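Local atomic coordinates of mandelate racemase/muconate lactonizing enzyme family protein (Sorangium cellulosum, PDB entry 3S5S), a protein that belongs to the mandelate racemase/muconate lactonizing enzyme family, with an N-terminal domain of that family and an enolase-like C-terminal barrel domain. Residues A[190-204]-A[215-227]. Sequence-based numbering, arbitrary orientation.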
ATOM      1  N   SER A 190      19.782 -24.416  -2.062  1.00 40.45           N
ATOM      2  CA  SER A 190      18.366 -24.452  -1.760  1.00 40.09           C
ATOM      3  C   SER A 190      17.600 -24.660  -3.078  1.00 39.10           C
ATOM      4  O   SER A 190      18.006 -24.125  -4.127  1.00 38.89           O
ATOM      5  CB  SER A 190      18.013 -23.071  -1.226  1.00 38.82           C
ATOM      6  OG  SER A 190      17.316 -23.152  -0.009  1.00 42.80           O
ATOM      7  N   LEU A 191      16.480 -25.385  -3.043  1.00 38.19           N
ATOM      8  CA  LEU A 191      15.675 -25.561  -4.267  1.00 36.60           C
ATOM      9  C   LEU A 191      14.261 -24.975  -4.233  1.00 35.61           C
ATOM     10  O   LEU A 191      13.548 -25.096  -3.246  1.00 36.89           O
ATOM     11  CB  LEU A 191      15.610 -27.027  -4.643  1.00 37.68           C
ATOM     12  CG  LEU A 191      16.944 -27.732  -4.973  1.00 38.90           C
ATOM     13  CD1 LEU A 191      16.629 -29.106  -5.431  1.00 38.39           C
ATOM     14  CD2 LEU A 191      17.868 -27.002  -6.020  1.00 33.55           C
ATOM     15  N   ILE A 192      13.867 -24.309  -5.309  1.00 33.84           N
ATOM     16  CA  ILE A 192      12.470 -24.015  -5.581  1.00 32.09           C
ATOM     17  C   ILE A 192      11.984 -24.898  -6.776  1.00 33.13           C
ATOM     18  O   ILE A 192      12.478 -24.775  -7.914  1.00 33.67           O
ATOM     19  CB  ILE A 192      12.257 -22.525  -5.918  1.00 30.15           C
ATOM     20  CG1 ILE A 192      12.365 -21.659  -4.677  1.00 29.27           C
ATOM     21  CG2 ILE A 192      10.880 -22.294  -6.519  1.00 28.37           C
ATOM     22  CD1 ILE A 192      12.945 -20.297  -4.975  1.00 31.44           C
ATOM     23  N   LEU A 193      11.025 -25.771  -6.520  1.00 32.83           N
ATOM     24  CA  LEU A 193      10.370 -26.496  -7.597  1.00 33.59           C
ATOM     25  C   LEU A 193       9.154 -25.682  -8.051  1.00 32.67           C
ATOM     26  O   LEU A 193       8.174 -25.516  -7.303  1.00 31.35           O
ATOM     27  CB  LEU A 193      10.001 -27.916  -7.144  1.00 35.43           C
ATOM     28  CG  LEU A 193      11.044 -28.711  -6.334  1.00 36.12           C
ATOM     29  CD1 LEU A 193      10.567 -30.106  -6.045  1.00 40.24           C
ATOM     30  CD2 LEU A 193      12.389 -28.836  -7.021  1.00 39.18           C
ATOM     31  N   ASP A 194       9.258 -25.126  -9.257  1.00 32.47           N
ATOM     32  CA  ASP A 194       8.187 -24.358  -9.885  1.00 32.91           C
ATOM     33  C   ASP A 194       7.437 -25.250 -10.877  1.00 35.24           C
ATOM     34  O   ASP A 194       8.036 -25.774 -11.812  1.00 35.91           O
ATOM     35  CB  ASP A 194       8.764 -23.142 -10.618  1.00 31.59           C
ATOM     36  CG  ASP A 194       7.696 -22.104 -11.008  1.00 31.77           C
ATOM     37  OD1 ASP A 194       6.489 -22.427 -11.045  1.00 31.99           O
ATOM     38  OD2 ASP A 194       8.067 -20.931 -11.280  1.00 33.45           O
ATOM     39  N   GLY A 195       6.130 -25.403 -10.672  1.00 36.62           N
ATOM     40  CA  GLY A 195       5.297 -26.283 -11.494  1.00 39.60           C
ATOM     41  C   GLY A 195       4.568 -25.513 -12.580  1.00 40.49           C
ATOM     42  O   GLY A 195       4.110 -26.084 -13.565  1.00 41.67           O
ATOM     43  N   ASN A 196       4.457 -24.200 -12.401  1.00 40.38           N
ATOM     44  CA  ASN A 196       3.623 -23.358 -13.272  1.00 41.25           C
ATOM     45  C   ASN A 196       2.306 -24.035 -13.575  1.00 43.30           C
ATOM     46  O   ASN A 196       1.833 -24.003 -14.701  1.00 44.70           O
ATOM     47  CB  ASN A 196       4.364 -22.946 -14.565  1.00 41.27           C
ATOM     48  CG  ASN A 196       5.401 -21.826 -14.324  1.00 41.32           C
ATOM     49  OD1 ASN A 196       6.619 -22.041 -14.462  1.00 42.27           O
ATOM     50  ND2 ASN A 196       4.916 -20.626 -13.943  1.00 41.45           N
ATOM     51  N   GLY A 197       1.727 -24.676 -12.561  1.00 44.29           N
ATOM     52  CA  GLY A 197       0.377 -25.194 -12.663  1.00 46.13           C
ATOM     53  C   GLY A 197       0.218 -26.404 -13.561  1.00 48.86           C
ATOM     54  O   GLY A 197      -0.919 -26.883 -13.797  1.00 50.67           O
ATOM     55  N   GLY A 198       1.341 -26.920 -14.051  1.00 49.44           N
ATOM     56  CA  GLY A 198       1.320 -28.064 -14.959  1.00 51.42           C
ATOM     57  C   GLY A 198       1.490 -29.402 -14.264  1.00 53.07           C
ATOM     58  O   GLY A 198       2.012 -30.357 -14.860  1.00 55.33           O
ATOM     59  N   LEU A 199       1.078 -29.493 -13.005  1.00 52.14           N
ATOM     60  CA  LEU A 199       1.084 -30.766 -12.318  1.00 53.24           C
ATOM     61  C   LEU A 199      -0.309 -31.085 -11.783  1.00 54.14           C
ATOM     62  O   LEU A 199      -1.287 -30.345 -12.007  1.00 53.08           O
ATOM     63  CB  LEU A 199       2.105 -30.778 -11.178  1.00 52.80           C
ATOM     64  CG  LEU A 199       3.635 -30.863 -11.380  1.00 54.80           C
ATOM     65  CD1 LEU A 199       4.242 -29.639 -12.069  1.00 54.77           C
ATOM     66  CD2 LEU A 199       4.355 -31.076 -10.037  1.00 55.46           C
ATOM     67  N   THR A 200      -0.384 -32.247 -11.139  1.00 55.77           N
ATOM     68  CA  THR A 200      -1.474 -32.643 -10.267  1.00 56.27           C
ATOM     69  C   THR A 200      -0.874 -32.491  -8.884  1.00 55.41           C
ATOM     70  O   THR A 200       0.335 -32.233  -8.758  1.00 54.90           O
ATOM     71  CB  THR A 200      -1.885 -34.132 -10.494  1.00 59.16           C
ATOM     72  OG1 THR A 200      -0.714 -34.955 -10.458  1.00 59.41           O
ATOM     73  CG2 THR A 200      -2.622 -34.320 -11.839  1.00 59.45           C
ATOM     74  N   ALA A 201      -1.701 -32.618  -7.849  1.00 55.56           N
ATOM     75  CA  ALA A 201      -1.197 -32.600  -6.483  1.00 54.46           C
ATOM     76  C   ALA A 201      -0.345 -33.840  -6.261  1.00 56.24           C
ATOM     77  O   ALA A 201       0.771 -33.746  -5.746  1.00 54.97           O
ATOM     78  CB  ALA A 201      -2.348 -32.531  -5.484  1.00 54.70           C
ATOM     79  N   GLY A 202      -0.882 -34.997  -6.680  1.00 59.16           N
ATOM     80  CA  GLY A 202      -0.254 -36.299  -6.466  1.00 61.26           C
ATOM     81  C   GLY A 202       1.221 -36.260  -6.811  1.00 60.80           C
ATOM     82  O   GLY A 202       2.075 -36.517  -5.965  1.00 60.56           O
ATOM     83  N   GLU A 203       1.505 -35.920  -8.063  1.00 60.72           N
ATOM     84  CA  GLU A 203       2.862 -35.724  -8.527  1.00 60.91           C
ATOM     85  C   GLU A 203       3.640 -34.761  -7.611  1.00 59.37           C
ATOM     86  O   GLU A 203       4.720 -35.111  -7.101  1.00 60.03           O
ATOM     87  CB  GLU A 203       2.856 -35.236  -9.984  1.00 60.57           C
ATOM     88  CG  GLU A 203       2.161 -36.201 -10.962  1.00 64.49           C
ATOM     89  CD  GLU A 203       1.709 -35.561 -12.300  1.00 66.60           C
ATOM     90  OE1 GLU A 203       1.119 -36.323 -13.109  1.00 69.04           O
ATOM     91  OE2 GLU A 203       1.928 -34.337 -12.555  1.00 62.18           O
ATOM     92  N   ALA A 204       3.083 -33.569  -7.386  1.00 57.70           N
ATOM     93  CA  ALA A 204       3.780 -32.512  -6.652  1.00 55.86           C
ATOM     94  C   ALA A 204       4.346 -33.037  -5.348  1.00 56.53           C
ATOM     95  O   ALA A 204       5.557 -32.967  -5.123  1.00 56.25           O
ATOM     96  CB  ALA A 204       2.855 -31.330  -6.392  1.00 54.02           C
ATOM     97  N   GLY A 215      18.290 -35.673   0.400  1.00 62.39           N
ATOM     98  CA  GLY A 215      19.012 -34.681   1.217  1.00 59.89           C
ATOM     99  C   GLY A 215      18.895 -33.243   0.718  1.00 56.21           C
ATOM    100  O   GLY A 215      19.487 -32.321   1.295  1.00 54.93           O
ATOM    101  N   ALA A 216      18.138 -33.039  -0.355  1.00 53.97           N
ATOM    102  CA  ALA A 216      17.978 -31.691  -0.902  1.00 50.99           C
ATOM    103  C   ALA A 216      17.143 -30.821   0.021  1.00 49.16           C
ATOM    104  O   ALA A 216      16.120 -31.261   0.601  1.00 49.66           O
ATOM    105  CB  ALA A 216      17.380 -31.728  -2.304  1.00 50.05           C
ATOM    106  N   ASP A 217      17.596 -29.586   0.173  1.00 46.74           N
ATOM    107  CA  ASP A 217      16.843 -28.606   0.904  1.00 44.53           C
ATOM    108  C   ASP A 217      15.880 -27.942  -0.101  1.00 42.28           C
ATOM    109  O   ASP A 217      16.203 -26.945  -0.766  1.00 41.83           O
ATOM    110  CB  ASP A 217      17.836 -27.669   1.614  1.00 44.77           C
ATOM    111  CG  ASP A 217      17.205 -26.395   2.167  1.00 45.08           C
ATOM    112  OD1 ASP A 217      16.083 -26.409   2.710  1.00 46.08           O
ATOM    113  OD2 ASP A 217      17.864 -25.342   2.051  1.00 49.02           O
ATOM    114  N   VAL A 218      14.695 -28.528  -0.237  1.00 41.07           N
ATOM    115  CA  VAL A 218      13.607 -27.896  -0.981  1.00 38.68           C
ATOM    116  C   VAL A 218      13.059 -26.778  -0.116  1.00 36.67           C
ATOM    117  O   VAL A 218      12.484 -27.003   0.930  1.00 37.20           O
ATOM    118  CB  VAL A 218      12.452 -28.915  -1.351  1.00 40.41           C
ATOM    119  CG1 VAL A 218      11.247 -28.184  -1.993  1.00 37.23           C
ATOM    120  CG2 VAL A 218      12.966 -30.007  -2.258  1.00 39.03           C
ATOM    121  N   ALA A 219      13.282 -25.553  -0.541  1.00 34.74           N
ATOM    122  CA  ALA A 219      12.897 -24.393   0.251  1.00 32.77           C
ATOM    123  C   ALA A 219      11.478 -23.912  -0.085  1.00 31.85           C
ATOM    124  O   ALA A 219      10.857 -23.195   0.705  1.00 31.21           O
ATOM    125  CB  ALA A 219      13.907 -23.279   0.025  1.00 31.50           C
ATOM    126  N   LEU A 220      10.964 -24.299  -1.256  1.00 31.18           N
ATOM    127  CA  LEU A 220       9.657 -23.830  -1.686  1.00 30.57           C
ATOM    128  C   LEU A 220       9.098 -24.712  -2.791  1.00 31.97           C
ATOM    129  O   LEU A 220       9.846 -25.102  -3.696  1.00 33.66           O
ATOM    130  CB  LEU A 220       9.784 -22.383  -2.180  1.00 27.78           C
ATOM    131  CG  LEU A 220       8.528 -21.617  -2.568  1.00 26.29           C
ATOM    132  CD1 LEU A 220       7.657 -21.343  -1.350  1.00 22.84           C
ATOM    133  CD2 LEU A 220       8.914 -20.298  -3.271  1.00 23.11           C
ATOM    134  N   LEU A 221       7.807 -25.038  -2.716  1.00 31.33           N
ATOM    135  CA  LEU A 221       7.104 -25.601  -3.845  1.00 31.09           C
ATOM    136  C   LEU A 221       6.163 -24.569  -4.458  1.00 30.55           C
ATOM    137  O   LEU A 221       5.116 -24.283  -3.900  1.00 31.17           O
ATOM    138  CB  LEU A 221       6.300 -26.799  -3.420  1.00 32.85           C
ATOM    139  CG  LEU A 221       5.387 -27.469  -4.443  1.00 32.85           C
ATOM    140  CD1 LEU A 221       6.113 -28.142  -5.603  1.00 34.52           C
ATOM    141  CD2 LEU A 221       4.612 -28.505  -3.693  1.00 33.50           C
ATOM    142  N   GLU A 222       6.514 -24.060  -5.631  1.00 29.23           N
ATOM    143  CA  GLU A 222       5.771 -23.007  -6.261  1.00 29.24           C
ATOM    144  C   GLU A 222       4.625 -23.433  -7.210  1.00 30.44           C
ATOM    145  O   GLU A 222       4.857 -24.160  -8.203  1.00 31.96           O
ATOM    146  CB  GLU A 222       6.726 -22.125  -7.037  1.00 28.18           C
ATOM    147  CG  GLU A 222       5.996 -20.982  -7.635  1.00 29.57           C
ATOM    148  CD  GLU A 222       6.894 -19.970  -8.172  1.00 28.80           C
ATOM    149  OE1 GLU A 222       6.369 -18.962  -8.629  1.00 31.37           O
ATOM    150  OE2 GLU A 222       8.117 -20.179  -8.146  1.00 33.33           O
ATOM    151  N   GLN A 223       3.414 -22.957  -6.911  1.00 29.36           N
ATOM    152  CA  GLN A 223       2.223 -23.204  -7.735  1.00 30.00           C
ATOM    153  C   GLN A 223       2.213 -24.555  -8.475  1.00 31.24           C
ATOM    154  O   GLN A 223       2.167 -24.589  -9.714  1.00 31.66           O
ATOM    155  CB  GLN A 223       2.072 -22.079  -8.763  1.00 28.91           C
ATOM    156  CG  GLN A 223       0.779 -22.165  -9.517  1.00 31.70           C
ATOM    157  CD  GLN A 223      -0.366 -21.638  -8.712  1.00 33.21           C
ATOM    158  OE1 GLN A 223      -0.217 -20.643  -7.991  1.00 33.24           O
ATOM    159  NE2 GLN A 223      -1.518 -22.285  -8.826  1.00 33.31           N
ATOM    160  N   PRO A 224       2.236 -25.667  -7.739  1.00 32.21           N
ATOM    161  CA  PRO A 224       2.359 -26.924  -8.467  1.00 34.12           C
ATOM    162  C   PRO A 224       1.129 -27.279  -9.291  1.00 35.78           C
ATOM    163  O   PRO A 224       1.257 -27.929 -10.327  1.00 37.53           O
ATOM    164  CB  PRO A 224       2.544 -27.961  -7.361  1.00 33.92           C
ATOM    165  CG  PRO A 224       1.888 -27.405  -6.201  1.00 34.98           C
ATOM    166  CD  PRO A 224       1.954 -25.881  -6.308  1.00 32.73           C
ATOM    167  N   VAL A 225      -0.052 -26.897  -8.813  1.00 35.99           N
ATOM    168  CA  VAL A 225      -1.294 -27.201  -9.497  1.00 37.35           C
ATOM    169  C   VAL A 225      -1.896 -25.960 -10.163  1.00 36.76           C
ATOM    170  O   VAL A 225      -1.439 -24.852  -9.929  1.00 35.09           O
ATOM    171  CB  VAL A 225      -2.309 -27.876  -8.578  1.00 38.44           C
ATOM    172  CG1 VAL A 225      -1.786 -29.242  -8.123  1.00 40.23           C
ATOM    173  CG2 VAL A 225      -2.650 -26.991  -7.405  1.00 36.31           C
ATOM    174  N   PRO A 226      -2.907 -26.160 -11.033  1.00 39.01           N
ATOM    175  CA  PRO A 226      -3.468 -25.014 -11.753  1.00 38.04           C
ATOM    176  C   PRO A 226      -4.220 -24.056 -10.836  1.00 37.36           C
ATOM    177  O   PRO A 226      -4.732 -24.463  -9.781  1.00 37.30           O
ATOM    178  CB  PRO A 226      -4.447 -25.648 -12.761  1.00 39.48           C
ATOM    179  CG  PRO A 226      -4.223 -27.188 -12.696  1.00 42.38           C
ATOM    180  CD  PRO A 226      -3.562 -27.456 -11.384  1.00 41.37           C
ATOM    181  N   ARG A 227      -4.335 -22.808 -11.308  1.00 36.49           N
ATOM    182  CA  ARG A 227      -5.035 -21.739 -10.627  1.00 36.05           C
ATOM    183  C   ARG A 227      -6.413 -22.098 -10.065  1.00 37.67           C
ATOM    184  O   ARG A 227      -6.766 -21.609  -8.991  1.00 37.23           O
ATOM    185  CB  ARG A 227      -5.160 -20.516 -11.519  1.00 35.27           C
ATOM    186  CG  ARG A 227      -5.769 -19.353 -10.793  1.00 36.50           C
ATOM    187  CD  ARG A 227      -6.007 -18.152 -11.657  1.00 38.50           C
ATOM    188  NE  ARG A 227      -7.151 -17.391 -11.137  1.00 43.93           N
ATOM    189  CZ  ARG A 227      -7.072 -16.342 -10.307  1.00 45.20           C
ATOM    190  NH1 ARG A 227      -5.897 -15.878  -9.897  1.00 43.33           N
ATOM    191  NH2 ARG A 227      -8.184 -15.740  -9.893  1.00 47.81           N
TER
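Asp-194 and Glu-222 end two neighbouring parallel strands with their carboxylates stacked, planes 14° apart. Asp-194 OD2 lies 3.2 Å from Glu-222 OE2, a close approach of two acceptors. Lys-164 NZ makes a salt bridge to both oxygens, so one ammonium group joins the two carboxylates. Glu-222 reaches this place fully extended, with CG anti to the backbone N (chi1 -177°), and its OE1 accepts from Asn-269 ND2. Asp-194 is steadied by its other oxygen, OD1, which takes Asn-196 N at 3.0 Å in an Asx turn.

On the same face, Ile-192 CG1 packs alongside Leu-220 CB at 3.7 Å. At the start of strand 190-194, Ser-190 OG donates to Asp-217 OD2 from above the carboxylate plane.

Backbone bonds join the two strands. Leu-191 O accepts from Ala-219 N at 2.8 Å and weakly from Leu-220 N, at a beta bulge that shifts the register by one. Beyond the strands, Gly-197 N in a type I' turn donates to Gln-223 O at 2.9 Å. Pro-224 CB meets Ala-204 CB of helix 201-213 at 3.5 Å.

The segments belong to one beta-alpha-beta unit of the enolase-like barrel. Strand 190-194 also pairs with strand 162-166. Leu-191 and Leu-193 face helix 175-185, Leu-221 touches helices 201-213 and 230-239, and Pro-224 rests on Met-233 of the latter.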